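Tol-Pal system protein TolB (PDB 7MX5) is the periplasmic protein of the Tol-Pal system, which probably aids outer-membrane invagination during cell division and helps maintain membrane integrity. Local coordinates at residues R135-L140 against L152-T157; I172-W177 against V392-W397; K183-S188 against I196-L201; K315-H320 against E349-S354. All coordinates share one frame; numbering follows the deposited sequence.

Contact 1. Residues R135-L140 against L152-T157; sequences RIAYVL and LQIADT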
# COMPACT_ATOMS: atom_id res chain seq x y z
N ARG A 135 -5.31 0.17 -5.05
CA ARG A 135 -4.33 0.81 -5.91
C ARG A 135 -3.14 1.29 -5.09
O ARG A 135 -3.26 1.59 -3.89
CB ARG A 135 -4.95 1.98 -6.68
CG ARG A 135 -6.22 1.61 -7.42
CD ARG A 135 -5.91 1.10 -8.81
NE ARG A 135 -5.55 2.18 -9.71
CZ ARG A 135 -5.11 2.02 -10.96
NH1 ARG A 135 -4.97 0.81 -11.49
NH2 ARG A 135 -4.82 3.09 -11.69
N ILE A 136 -1.98 1.37 -5.74
CA ILE A 136 -0.75 1.86 -5.13
C ILE A 136 -0.15 2.90 -6.06
O ILE A 136 0.05 2.64 -7.25
CB ILE A 136 0.26 0.72 -4.88
CG1 ILE A 136 -0.34 -0.34 -3.95
CG2 ILE A 136 1.55 1.27 -4.29
CD1 ILE A 136 0.61 -1.46 -3.60
N ALA A 137 0.13 4.08 -5.52
CA ALA A 137 0.78 5.14 -6.28
C ALA A 137 2.29 5.10 -6.06
O ALA A 137 2.77 4.71 -5.00
CB ALA A 137 0.23 6.51 -5.87
N TYR A 138 3.03 5.50 -7.09
CA TYR A 138 4.48 5.48 -7.04
C TYR A 138 5.01 6.46 -8.08
O TYR A 138 4.29 6.90 -8.97
CB TYR A 138 5.03 4.07 -7.28
CG TYR A 138 4.52 3.42 -8.55
CD1 TYR A 138 3.34 2.69 -8.56
CD2 TYR A 138 5.23 3.54 -9.74
CE1 TYR A 138 2.87 2.10 -9.72
CE2 TYR A 138 4.77 2.95 -10.90
CZ TYR A 138 3.60 2.23 -10.89
OH TYR A 138 3.14 1.65 -12.05
N VAL A 139 6.30 6.78 -7.96
CA VAL A 139 6.98 7.70 -8.86
C VAL A 139 8.15 6.96 -9.50
O VAL A 139 9.08 6.55 -8.80
CB VAL A 139 7.46 8.97 -8.15
CG1 VAL A 139 8.18 9.88 -9.13
CG2 VAL A 139 6.29 9.69 -7.50
N LEU A 140 8.10 6.80 -10.82
CA LEU A 140 9.19 6.20 -11.56
C LEU A 140 10.20 7.27 -11.93
O LEU A 140 9.85 8.29 -12.54
CB LEU A 140 8.67 5.50 -12.83
CG LEU A 140 7.77 4.29 -12.62
CD1 LEU A 140 7.25 3.78 -13.95
CD2 LEU A 140 8.52 3.19 -11.88
N LEU A 152 4.54 9.99 -12.34
CA LEU A 152 3.64 9.59 -11.27
C LEU A 152 2.62 8.60 -11.83
O LEU A 152 1.88 8.93 -12.76
CB LEU A 152 2.93 10.81 -10.67
CG LEU A 152 1.90 10.51 -9.58
CD1 LEU A 152 2.48 9.59 -8.52
CD2 LEU A 152 1.40 11.80 -8.96
N GLN A 153 2.59 7.40 -11.26
CA GLN A 153 1.73 6.33 -11.74
C GLN A 153 0.92 5.75 -10.59
O GLN A 153 1.33 5.81 -9.43
CB GLN A 153 2.54 5.22 -12.41
CG GLN A 153 3.02 5.54 -13.81
CD GLN A 153 3.27 4.30 -14.64
OE1 GLN A 153 3.57 3.23 -14.11
NE2 GLN A 153 3.14 4.44 -15.95
N ILE A 154 -0.24 5.20 -10.94
CA ILE A 154 -1.08 4.45 -10.01
C ILE A 154 -1.40 3.11 -10.65
O ILE A 154 -1.88 3.06 -11.79
CB ILE A 154 -2.37 5.22 -9.66
CG1 ILE A 154 -2.05 6.55 -9.00
CG2 ILE A 154 -3.25 4.38 -8.75
CD1 ILE A 154 -3.27 7.43 -8.77
N ALA A 155 -1.13 2.03 -9.93
CA ALA A 155 -1.34 0.69 -10.45
C ALA A 155 -2.02 -0.16 -9.38
O ALA A 155 -2.17 0.24 -8.23
CB ALA A 155 -0.02 0.05 -10.89
N ASP A 156 -2.43 -1.36 -9.79
CA ASP A 156 -3.02 -2.31 -8.86
C ASP A 156 -1.96 -2.81 -7.88
O ASP A 156 -0.77 -2.53 -8.01
CB ASP A 156 -3.65 -3.48 -9.62
CG ASP A 156 -4.80 -3.05 -10.51
OD1 ASP A 156 -5.44 -2.03 -10.19
OD2 ASP A 156 -5.06 -3.73 -11.52
N THR A 157 -2.42 -3.58 -6.89
CA THR A 157 -1.51 -4.08 -5.86
C THR A 157 -0.50 -5.07 -6.41
O THR A 157 0.50 -5.35 -5.74
CB THR A 157 -2.31 -4.72 -4.72
OG1 THR A 157 -2.96 -5.90 -5.19
CG2 THR A 157 -3.36 -3.74 -4.20
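The ring of Y138 lies against the side chain of Q153, its cross-strand partner in an antiparallel hydrogen-bonded pair. Y138 CG sits between the backbone N and the carbonyl carbon (chi1 54°), and the ring reaches across the neighbouring strand so that Q153 CB rests over one face, 3.5 Å from Y138 CZ. Beyond CB the glutamine chain runs extended and brings its amide to the phenol, with ring and amide planes 74° apart. Y138 OH donates to Q153 OE1 at 2.6 Å, from a position tilted 21° out of the amide plane. Q153 NE2 is taken up by T164 OG1. A155 CB meets the same ring at its edge, 3.7 Å from Y138 CE1.

The two strands form the hairpin 135-141/150-156, the middle pair of a four-stranded antiparallel blade of the TolB beta-propeller, with strand 163-168 on one flank and strand 391-397 on the other. I136 pairs with A155, as Y138 does with Q153, each through two backbone bonds.

On the opposite face, A137 CB touches I154 CG1 and V139 CG2 touches L152 CD1, both at 3.9 Å; W177 and P175 of the next blade pack on this side. R135 bends at chi2 and chi3, crossing I154 at about a right angle, with NE 3.3 Å from I154 CG2. R135 NH1 forms a salt bridge with D156 OD1 at 3.2 Å: OD1 lies in the guanidinium plane, whereas NH1 stands above the carboxylate plane. NH1 also bonds Q161 O.

Contact 2. Residues I172-W177 against V392-W397; sequences ILSPAW and VREPAW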
# COMPACT_ATOMS: atom_id res chain seq x y z
N ILE A 172 8.98 14.93 -9.39
CA ILE A 172 7.65 14.73 -8.83
C ILE A 172 7.82 13.90 -7.58
O ILE A 172 8.34 12.77 -7.64
CB ILE A 172 6.70 14.05 -9.83
CG1 ILE A 172 6.40 14.97 -11.01
CG2 ILE A 172 5.41 13.63 -9.13
CD1 ILE A 172 5.67 14.28 -12.15
N LEU A 173 7.40 14.44 -6.43
CA LEU A 173 7.71 13.84 -5.14
C LEU A 173 6.46 13.67 -4.30
O LEU A 173 5.49 14.43 -4.42
CB LEU A 173 8.73 14.68 -4.36
CG LEU A 173 9.91 15.27 -5.14
CD1 LEU A 173 10.59 16.35 -4.32
CD2 LEU A 173 10.90 14.19 -5.54
N SER A 174 6.50 12.66 -3.43
CA SER A 174 5.56 12.44 -2.33
C SER A 174 4.10 12.38 -2.78
O SER A 174 3.33 13.31 -2.52
CB SER A 174 5.72 13.54 -1.28
OG SER A 174 7.07 13.64 -0.85
N PRO A 175 3.68 11.30 -3.45
CA PRO A 175 2.25 11.12 -3.71
C PRO A 175 1.51 10.79 -2.42
O PRO A 175 1.95 9.94 -1.64
CB PRO A 175 2.20 9.96 -4.71
CG PRO A 175 3.62 9.59 -5.02
CD PRO A 175 4.50 10.20 -3.98
N ALA A 176 0.40 11.48 -2.19
CA ALA A 176 -0.40 11.30 -0.99
C ALA A 176 -1.85 11.10 -1.37
O ALA A 176 -2.40 11.85 -2.18
CB ALA A 176 -0.26 12.50 -0.04
N TRP A 177 -2.48 10.08 -0.79
CA TRP A 177 -3.85 9.71 -1.13
C TRP A 177 -4.84 10.50 -0.29
O TRP A 177 -4.67 10.64 0.92
CB TRP A 177 -4.07 8.21 -0.92
CG TRP A 177 -3.54 7.37 -2.03
CD1 TRP A 177 -2.34 6.72 -2.07
CD2 TRP A 177 -4.19 7.07 -3.28
NE1 TRP A 177 -2.20 6.04 -3.25
CE2 TRP A 177 -3.32 6.24 -4.01
CE3 TRP A 177 -5.42 7.44 -3.83
CZ2 TRP A 177 -3.65 5.77 -5.28
CZ3 TRP A 177 -5.74 6.96 -5.09
CH2 TRP A 177 -4.86 6.14 -5.80
N VAL A 392 11.94 2.92 -8.59
CA VAL A 392 10.60 3.22 -8.10
C VAL A 392 10.73 3.79 -6.69
O VAL A 392 11.42 3.20 -5.84
CB VAL A 392 9.70 1.98 -8.10
CG1 VAL A 392 8.26 2.37 -8.35
CG2 VAL A 392 10.18 0.98 -9.15
N ARG A 393 10.08 4.92 -6.44
CA ARG A 393 10.25 5.63 -5.18
C ARG A 393 8.90 6.10 -4.65
O ARG A 393 7.94 6.29 -5.41
CB ARG A 393 11.19 6.84 -5.33
CG ARG A 393 12.48 6.54 -6.07
CD ARG A 393 13.53 5.98 -5.12
NE ARG A 393 13.58 6.73 -3.88
CZ ARG A 393 14.56 7.56 -3.55
NH1 ARG A 393 15.59 7.77 -4.35
NH2 ARG A 393 14.50 8.21 -2.39
N GLU A 394 8.85 6.30 -3.33
CA GLU A 394 7.76 6.93 -2.61
C GLU A 394 6.41 6.29 -2.90
O GLU A 394 5.53 6.94 -3.49
CB GLU A 394 7.72 8.43 -2.94
CG GLU A 394 8.56 9.28 -2.01
CD GLU A 394 8.86 10.65 -2.59
OE1 GLU A 394 8.89 10.79 -3.83
OE2 GLU A 394 9.07 11.60 -1.80
N PRO A 395 6.19 5.04 -2.50
CA PRO A 395 4.87 4.43 -2.70
C PRO A 395 3.86 4.92 -1.68
O PRO A 395 4.20 5.38 -0.59
CB PRO A 395 5.16 2.93 -2.52
CG PRO A 395 6.29 2.90 -1.55
CD PRO A 395 7.13 4.12 -1.86
N ALA A 396 2.59 4.82 -2.06
CA ALA A 396 1.49 5.22 -1.19
C ALA A 396 0.29 4.32 -1.48
O ALA A 396 -0.35 4.47 -2.52
CB ALA A 396 1.13 6.69 -1.39
N TRP A 397 0.01 3.40 -0.56
CA TRP A 397 -1.13 2.50 -0.72
C TRP A 397 -2.43 3.27 -0.52
O TRP A 397 -2.61 3.96 0.48
CB TRP A 397 -1.03 1.36 0.29
CG TRP A 397 -1.61 0.06 -0.20
CD1 TRP A 397 -2.83 -0.13 -0.78
CD2 TRP A 397 -0.99 -1.23 -0.14
NE1 TRP A 397 -3.00 -1.46 -1.08
CE2 TRP A 397 -1.89 -2.16 -0.70
CE3 TRP A 397 0.25 -1.69 0.34
CZ2 TRP A 397 -1.60 -3.52 -0.80
CZ3 TRP A 397 0.53 -3.04 0.24
CH2 TRP A 397 -0.38 -3.94 -0.33
O HOH W 1 9.73 10.67 -6.33
O HOH W 2 4.53 8.95 -1.00
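E394 reaches from strand 391-397 to S174 of strand 172-177, two strands of adjacent beta-propeller blades that run nearly parallel, 10° apart in direction, without pairing as a sheet. Each is an edge strand of its four-stranded sheet.

The glutamate starts beside a proline: its CB lies 3.8 Å from P175 CD, the two side chains crossing at about a right angle. From CG onward the chain is extended (chi2 162°), which carries the carboxylate to the backbone of L173 and S174. There E394 OE1 accepts S174 N at 3.1 Å, in an almost straight bond, and lies 3.5 Å from L173 CA. E394 OE2 accepts a bond from S174 OG at 3.0 Å. Both donors stand well above the carboxylate plane. A water also donates to OE1 and to I172 O, so a second bridge spans the strands, while a long, weak ion pair links OE1 to R141.

Farther along, W177 turns the edge of its ring to the A396 carbonyl, but the bond from W177 NE1 to A396 O, at 2.5 Å and 130°, is weak and doubtful. A396 CB packs 3.5 Å from W177 CD1, next to the ring nitrogen, and 3.4 Å from P175 O.

Contact 3. Residues K183-S188 against I196-L201; sequences KIAYVS and IYLQDL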
# COMPACT_ATOMS: atom_id res chain seq x y z
N LYS A 183 -8.99 11.43 -4.96
CA LYS A 183 -8.02 12.37 -5.47
C LYS A 183 -6.64 12.00 -4.96
O LYS A 183 -6.49 11.32 -3.94
CB LYS A 183 -8.37 13.81 -5.06
CG LYS A 183 -9.70 14.31 -5.60
CD LYS A 183 -9.86 15.80 -5.40
CE LYS A 183 -11.06 16.34 -6.17
NZ LYS A 183 -12.31 16.25 -5.37
N ILE A 184 -5.62 12.45 -5.68
CA ILE A 184 -4.23 12.24 -5.29
C ILE A 184 -3.51 13.58 -5.34
O ILE A 184 -3.80 14.43 -6.19
CB ILE A 184 -3.53 11.21 -6.20
CG1 ILE A 184 -2.14 10.88 -5.66
CG2 ILE A 184 -3.44 11.70 -7.63
CD1 ILE A 184 -1.84 9.41 -5.60
N ALA A 185 -2.59 13.78 -4.39
CA ALA A 185 -1.77 14.98 -4.34
C ALA A 185 -0.31 14.61 -4.51
O ALA A 185 0.10 13.46 -4.28
CB ALA A 185 -1.97 15.74 -3.03
N TYR A 186 0.48 15.59 -4.92
CA TYR A 186 1.89 15.37 -5.20
C TYR A 186 2.60 16.71 -5.26
O TYR A 186 1.97 17.76 -5.44
CB TYR A 186 2.09 14.59 -6.50
CG TYR A 186 1.38 15.21 -7.69
CD1 TYR A 186 2.02 16.15 -8.49
CD2 TYR A 186 0.08 14.85 -8.01
CE1 TYR A 186 1.37 16.72 -9.57
CE2 TYR A 186 -0.57 15.41 -9.09
CZ TYR A 186 0.08 16.35 -9.86
OH TYR A 186 -0.56 16.92 -10.94
N VAL A 187 3.92 16.67 -5.12
CA VAL A 187 4.77 17.84 -5.25
C VAL A 187 5.43 17.79 -6.61
O VAL A 187 6.11 16.81 -6.94
CB VAL A 187 5.82 17.90 -4.12
CG1 VAL A 187 6.62 19.19 -4.22
CG2 VAL A 187 5.14 17.78 -2.77
N SER A 188 5.23 18.83 -7.41
CA SER A 188 5.74 18.88 -8.77
C SER A 188 6.67 20.08 -8.94
O SER A 188 6.43 21.15 -8.37
CB SER A 188 4.60 18.97 -9.79
OG SER A 188 5.10 19.10 -11.11
N ILE A 196 2.30 22.00 -4.61
CA ILE A 196 1.49 20.84 -4.25
C ILE A 196 0.20 20.89 -5.06
O ILE A 196 -0.60 21.82 -4.90
CB ILE A 196 1.21 20.80 -2.74
CG1 ILE A 196 2.47 20.43 -1.97
CG2 ILE A 196 0.09 19.82 -2.44
CD1 ILE A 196 2.30 20.46 -0.47
N TYR A 197 0.01 19.91 -5.93
CA TYR A 197 -1.18 19.83 -6.76
C TYR A 197 -2.16 18.82 -6.16
O TYR A 197 -1.77 17.91 -5.43
CB TYR A 197 -0.83 19.41 -8.19
CG TYR A 197 -0.03 20.45 -8.96
CD1 TYR A 197 1.35 20.50 -8.86
CD2 TYR A 197 -0.67 21.36 -9.78
CE1 TYR A 197 2.08 21.44 -9.57
CE2 TYR A 197 0.05 22.30 -10.49
CZ TYR A 197 1.42 22.34 -10.38
OH TYR A 197 2.14 23.28 -11.09
N LEU A 198 -3.44 19.01 -6.46
CA LEU A 198 -4.50 18.08 -6.06
C LEU A 198 -5.24 17.65 -7.32
O LEU A 198 -5.92 18.47 -7.95
CB LEU A 198 -5.44 18.72 -5.05
CG LEU A 198 -6.38 17.74 -4.34
CD1 LEU A 198 -5.61 16.56 -3.78
CD2 LEU A 198 -7.16 18.45 -3.23
N GLN A 199 -5.12 16.37 -7.67
CA GLN A 199 -5.59 15.86 -8.95
C GLN A 199 -6.83 14.99 -8.75
O GLN A 199 -6.76 13.97 -8.05
CB GLN A 199 -4.49 15.07 -9.65
CG GLN A 199 -4.83 14.66 -11.07
CD GLN A 199 -3.63 14.75 -12.00
OE1 GLN A 199 -2.67 15.47 -11.72
NE2 GLN A 199 -3.68 14.01 -13.10
N ASP A 200 -7.94 15.39 -9.36
CA ASP A 200 -9.14 14.57 -9.36
C ASP A 200 -8.94 13.39 -10.30
O ASP A 200 -8.76 13.57 -11.51
CB ASP A 200 -10.34 15.41 -9.80
CG ASP A 200 -11.67 14.69 -9.63
OD1 ASP A 200 -11.81 13.55 -10.11
OD2 ASP A 200 -12.59 15.28 -9.01
N LEU A 201 -8.98 12.17 -9.76
CA LEU A 201 -8.73 10.99 -10.57
C LEU A 201 -9.92 10.60 -11.44
O LEU A 201 -9.75 9.77 -12.34
CB LEU A 201 -8.35 9.81 -9.67
CG LEU A 201 -7.08 9.99 -8.85
CD1 LEU A 201 -6.97 8.91 -7.78
CD2 LEU A 201 -5.86 9.98 -9.75
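The phenol oxygen of Y186 donates to Q199 OE1 at 2.7 Å, the shortest hydrogen bond between 183-188 and 196-201, and approaches nearly in line with the amide C=O. The bond runs diagonally, since Q199 pairs with I184 and lies two positions beyond Y197, the partner of Y186. Y197 CB sits over the Y186 ring face, 4.0 Å from the centroid, in a CH-pi contact. The two rings are close to parallel, at 19°, but displaced, with centroids 5.7 Å apart and little overlap; the Y197 ring instead meets S188 CB through CE1 at 3.5 Å and makes a cation-pi contact with R206.

Q199 NE2 bonds V165 O of the preceding blade. On the same face, I184 CG2 touches L201 CD2 at 3.6 Å. The reverse face is apolar over A185, L198, V187 and I196, with A185 CB 3.8 Å from L198 CD1; F221 and P219 of the following blade cover it. K183 NZ and D200 OD2 form only a long salt bridge, while D200 OD1 is held by S202 and T203 backbone nitrogens. Backbone bonds at I184/Q199 and Y186/Y197 zip the antiparallel hairpin; flanked by strands 172-177 and 206-211, it forms the centre of a four-stranded propeller blade.

Contact 4. Residues K315-H320 against E349-S354; sequences KIALVH and ESPSFS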
# COMPACT_ATOMS: atom_id res chain seq x y z
N LYS A 315 -0.47 0.68 14.81
CA LYS A 315 0.85 0.31 14.31
C LYS A 315 1.50 1.50 13.61
O LYS A 315 0.82 2.40 13.11
CB LYS A 315 0.78 -0.88 13.34
CG LYS A 315 0.01 -2.08 13.87
CD LYS A 315 0.92 -3.00 14.67
CE LYS A 315 0.22 -4.30 15.02
NZ LYS A 315 0.65 -4.83 16.34
N ILE A 316 2.83 1.49 13.58
CA ILE A 316 3.62 2.51 12.91
C ILE A 316 4.67 1.81 12.06
O ILE A 316 5.48 1.04 12.58
CB ILE A 316 4.31 3.46 13.91
CG1 ILE A 316 3.28 4.36 14.60
CG2 ILE A 316 5.36 4.30 13.20
CD1 ILE A 316 3.88 5.24 15.68
N ALA A 317 4.65 2.08 10.75
CA ALA A 317 5.72 1.66 9.86
C ALA A 317 6.70 2.82 9.71
O ALA A 317 6.30 3.94 9.39
CB ALA A 317 5.17 1.24 8.49
N LEU A 318 7.98 2.54 9.94
CA LEU A 318 8.98 3.60 10.00
C LEU A 318 10.30 3.10 9.44
O LEU A 318 10.45 1.92 9.11
CB LEU A 318 9.16 4.11 11.43
CG LEU A 318 9.77 3.11 12.42
CD1 LEU A 318 10.64 3.83 13.44
CD2 LEU A 318 8.69 2.31 13.13
N VAL A 319 11.25 4.02 9.34
CA VAL A 319 12.63 3.70 8.96
C VAL A 319 13.46 3.70 10.24
O VAL A 319 13.53 4.71 10.94
CB VAL A 319 13.18 4.70 7.94
CG1 VAL A 319 14.70 4.63 7.89
CG2 VAL A 319 12.58 4.44 6.57
N HIS A 320 14.07 2.55 10.54
CA HIS A 320 14.81 2.35 11.78
C HIS A 320 16.26 2.04 11.45
O HIS A 320 16.54 1.21 10.57
CB HIS A 320 14.18 1.22 12.59
CG HIS A 320 14.81 1.01 13.94
ND1 HIS A 320 14.45 1.75 15.05
CD2 HIS A 320 15.76 0.14 14.35
CE1 HIS A 320 15.17 1.35 16.08
NE2 HIS A 320 15.97 0.38 15.69
N GLU A 349 13.24 6.36 3.28
CA GLU A 349 12.00 6.77 2.64
C GLU A 349 10.82 6.15 3.37
O GLU A 349 10.92 5.06 3.93
CB GLU A 349 12.00 6.37 1.16
CG GLU A 349 10.91 7.02 0.32
CD GLU A 349 11.33 7.19 -1.13
OE1 GLU A 349 12.15 8.09 -1.41
OE2 GLU A 349 10.86 6.41 -1.98
N SER A 350 9.70 6.86 3.35
CA SER A 350 8.54 6.45 4.13
C SER A 350 7.93 5.17 3.57
O SER A 350 7.76 5.05 2.35
CB SER A 350 7.49 7.56 4.14
OG SER A 350 6.71 7.52 5.32
N PRO A 351 7.60 4.20 4.41
CA PRO A 351 6.81 3.05 3.97
C PRO A 351 5.33 3.43 3.93
O PRO A 351 4.95 4.57 4.20
CB PRO A 351 7.09 1.98 5.04
CG PRO A 351 7.96 2.64 6.09
CD PRO A 351 7.95 4.11 5.84
N SER A 352 4.49 2.45 3.58
CA SER A 352 3.06 2.70 3.47
C SER A 352 2.31 1.43 3.84
O SER A 352 2.56 0.37 3.27
CB SER A 352 2.68 3.16 2.06
OG SER A 352 1.45 3.86 2.07
N PHE A 353 1.38 1.56 4.79
CA PHE A 353 0.58 0.43 5.23
C PHE A 353 -0.52 0.11 4.23
O PHE A 353 -1.09 1.01 3.59
CB PHE A 353 -0.05 0.73 6.59
CG PHE A 353 0.71 0.18 7.76
CD1 PHE A 353 0.88 -1.19 7.92
CD2 PHE A 353 1.26 1.03 8.71
CE1 PHE A 353 1.58 -1.70 8.99
CE2 PHE A 353 1.96 0.52 9.79
CZ PHE A 353 2.12 -0.84 9.93
N SER A 354 -0.83 -1.17 4.10
CA SER A 354 -2.01 -1.57 3.34
C SER A 354 -3.26 -1.33 4.18
O SER A 354 -3.19 -1.30 5.41
CB SER A 354 -1.92 -3.03 2.94
OG SER A 354 -2.00 -3.88 4.07
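A317 CB packs into the angle between F353 and P351, and this is where 315-320 and 349-354 fit closely. F353 CE2 comes within 3.5 Å of A317 CB and 3.3 Å of A317 N, the nitrogen lying oblique to the ring, while the carbonyl carbon of I316 lies near the ring plane at its edge. P351 presents CG to the same alanine, 3.9 Å from A317 CB; P351 CG also touches A317 C (3.8 Å) and L318 N. At the far end, with V319 CG1 anti to the backbone N (chi1 163°), V319 CG2 lies anti to the carbonyl carbon and abuts E349 O at 3.2 Å.

The other end is looser. K315 lays only its CB near the ring, 3.7 Å from F353 CZ; its partly exposed chain bends at chi2 and leads off to a salt bridge between NZ and D333. Carbon atoms of side chains do most of the touching, and the carboxylate of E349 turns away to R393 and to the backbone N of E394.

The two segments run roughly antiparallel, 163° apart, yet belong to successive blades of the beta-propeller. Strand 315-320 is an inner strand between 304-309 and 328-333, whose I331 also meets A317 and F353, whereas V360 of strand 359-366 backs both A317 and P351.

How the contacts relate
Contacts 1 and 3 are hairpins within blades, zipped by backbone hydrogen bonds and each finished by a tyrosine-to-glutamine bond; contact 1 is buried, its centre about 9 Å from the chain centre, and contact 3, only partly buried, lies farther out, at about 18 Å. Contacts 2 and 4 join different blades and use side chains instead: carboxylate and water in the partly buried contact 2, apolar carbon in the buried contact 4. Strand 391-397 of contact 2 pairs with 135-141 of contact 1, and 172-177 with 183-188 of contact 3. The hairpins themselves meet through I154 against I184 and L201. E349 ties contact 4 to contact 2 through R393 and E394.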